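Local coordinates for protein carbonic anhydrase (Trichomonas vaginalis, PDB 6Y04) that probably catalyses the reversible hydration of carbon dioxide to hydrogencarbonate, using one zinc ion per subunit, at residues A[39-44]-A[94-99]. Residues are numbered along the deposited sequence; the frame is centred on the assembly and turned at random.
With ZN (zinc ion), chain C.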
# COMPACT_ATOMS: atom_id res chain seq x y z
N ASP A 39 -2.99 7.72 3.23
CA ASP A 39 -3.81 8.85 3.63
C ASP A 39 -5.17 8.82 2.92
O ASP A 39 -5.24 8.64 1.71
CB ASP A 39 -3.07 10.18 3.46
CG ASP A 39 -3.73 11.37 4.15
OD1 ASP A 39 -4.80 11.79 3.68
OD2 ASP A 39 -3.17 11.86 5.15
N THR A 40 -6.23 9.04 3.71
CA THR A 40 -7.60 8.98 3.21
C THR A 40 -7.82 9.94 2.03
O THR A 40 -8.66 9.68 1.18
CB THR A 40 -8.62 9.23 4.33
OG1 THR A 40 -9.87 8.77 3.82
CG2 THR A 40 -8.72 10.68 4.76
N ARG A 41 -7.05 11.04 2.00
CA ARG A 41 -7.27 12.13 1.06
C ARG A 41 -6.69 11.81 -0.32
O ARG A 41 -7.01 12.51 -1.29
CB ARG A 41 -6.66 13.43 1.63
CG ARG A 41 -7.46 14.02 2.79
CD ARG A 41 -6.74 15.13 3.51
NE ARG A 41 -5.54 14.62 4.15
CZ ARG A 41 -4.72 15.32 4.91
NH1 ARG A 41 -4.97 16.60 5.15
NH2 ARG A 41 -3.64 14.75 5.44
N LEU A 42 -5.83 10.78 -0.40
CA LEU A 42 -5.17 10.43 -1.64
C LEU A 42 -5.96 9.37 -2.40
O LEU A 42 -5.71 9.15 -3.58
CB LEU A 42 -3.74 9.97 -1.37
CG LEU A 42 -2.85 10.99 -0.64
CD1 LEU A 42 -1.47 10.40 -0.36
CD2 LEU A 42 -2.74 12.28 -1.42
N VAL A 43 -6.94 8.75 -1.73
CA VAL A 43 -7.79 7.72 -2.32
C VAL A 43 -8.68 8.35 -3.38
O VAL A 43 -9.43 9.28 -3.09
CB VAL A 43 -8.63 7.00 -1.24
CG1 VAL A 43 -9.61 6.00 -1.82
CG2 VAL A 43 -7.75 6.36 -0.17
N ASN A 44 -8.62 7.81 -4.61
CA ASN A 44 -9.33 8.35 -5.76
C ASN A 44 -8.94 9.80 -5.99
O ASN A 44 -9.80 10.65 -6.24
CB ASN A 44 -10.85 8.20 -5.64
CG ASN A 44 -11.32 6.78 -5.85
OD1 ASN A 44 -10.70 6.00 -6.57
ND2 ASN A 44 -12.44 6.45 -5.23
N MET A 94 6.27 8.91 -3.65
CA MET A 94 5.49 10.14 -3.55
C MET A 94 4.94 10.33 -2.14
O MET A 94 3.96 9.69 -1.75
CB MET A 94 4.35 10.13 -4.57
CG MET A 94 3.49 11.37 -4.50
SD MET A 94 2.44 11.57 -5.93
CE MET A 94 1.29 10.22 -5.68
N GLY A 95 5.59 11.23 -1.39
CA GLY A 95 5.14 11.63 -0.07
C GLY A 95 4.16 12.79 -0.16
O GLY A 95 3.84 13.26 -1.25
N HIS A 96 3.68 13.26 1.00
CA HIS A 96 2.71 14.34 1.00
C HIS A 96 2.89 15.22 2.23
O HIS A 96 3.33 14.75 3.28
CB HIS A 96 1.29 13.79 0.88
CG HIS A 96 0.82 13.07 2.10
ND1 HIS A 96 -0.10 13.62 2.97
CD2 HIS A 96 1.13 11.85 2.61
CE1 HIS A 96 -0.34 12.78 3.95
NE2 HIS A 96 0.41 11.69 3.76
N GLU A 97 2.53 16.50 2.06
CA GLU A 97 2.51 17.49 3.12
C GLU A 97 1.41 17.12 4.11
O GLU A 97 0.41 16.53 3.71
CB GLU A 97 2.28 18.88 2.53
CG GLU A 97 2.93 19.07 1.16
CD GLU A 97 3.03 20.48 0.60
OE1 GLU A 97 3.12 21.43 1.41
OE2 GLU A 97 3.02 20.62 -0.65
N CYS A 98 1.60 17.47 5.39
CA CYS A 98 0.63 17.22 6.45
C CYS A 98 0.46 15.71 6.66
O CYS A 98 -0.65 15.25 6.90
CB CYS A 98 -0.73 17.84 6.14
SG CYS A 98 -0.71 19.61 5.71
N CYS A 99 1.57 14.95 6.57
CA CYS A 99 1.51 13.50 6.71
C CYS A 99 1.32 13.20 8.19
O CYS A 99 1.87 13.90 9.03
CB CYS A 99 2.79 12.84 6.20
SG CYS A 99 2.70 11.02 6.16
ZN ZN C . 0.70 10.27 5.21
O HOH W 1 -0.62 10.18 6.70
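D39 sends its side chain from the loop after strand 32-36 across to H96, at the end of strand 90-96. Its CG stands anti to the backbone N (chi1 -167°), and CB already touches the imidazole, lying 3.8 Å from both CE1 and NE2 of H96. CG lies nearest CE1 of the ring. At the tip the two oxygens part company. OD1 turns back to its own loop, where its anti lone pair takes the backbone N-H of R41, closing an Asx turn, and its syn lone pair takes R41 NE at 3.0 Å along an almost straight N-H...O line (178°). R41 NH2 donates to OD2 at 2.9 Å, coming from above the carboxylate plane, so the guanidinium grips the carboxylate side-on in a salt bridge. The same OD2 lies 3.2 Å from H96 CE1, with carboxylate and ring planes 71° apart, and accepts a weak bond from the zinc-bound water.

This Asp-Arg dyad beside the metal is a hallmark of beta-class carbonic anhydrases. C37, H96 through NE2 (2.0 Å) and C99 through SG bind zinc, and D39 is not a ligand here; the water fills the fourth position, consistent with the open, active form of the family, in which the aspartate is released from zinc to pair with the arginine.

R41 spends NH2 twice: besides OD2, it reaches C98 O in a weak 3.4 Å bond, near the guanidinium plane. L42 CD1 lies over one face of the H96 ring, 4.2 Å from CD2. The carbonyl O of R41 accepts a hydrogen bond from NE of R54 of the second subunit.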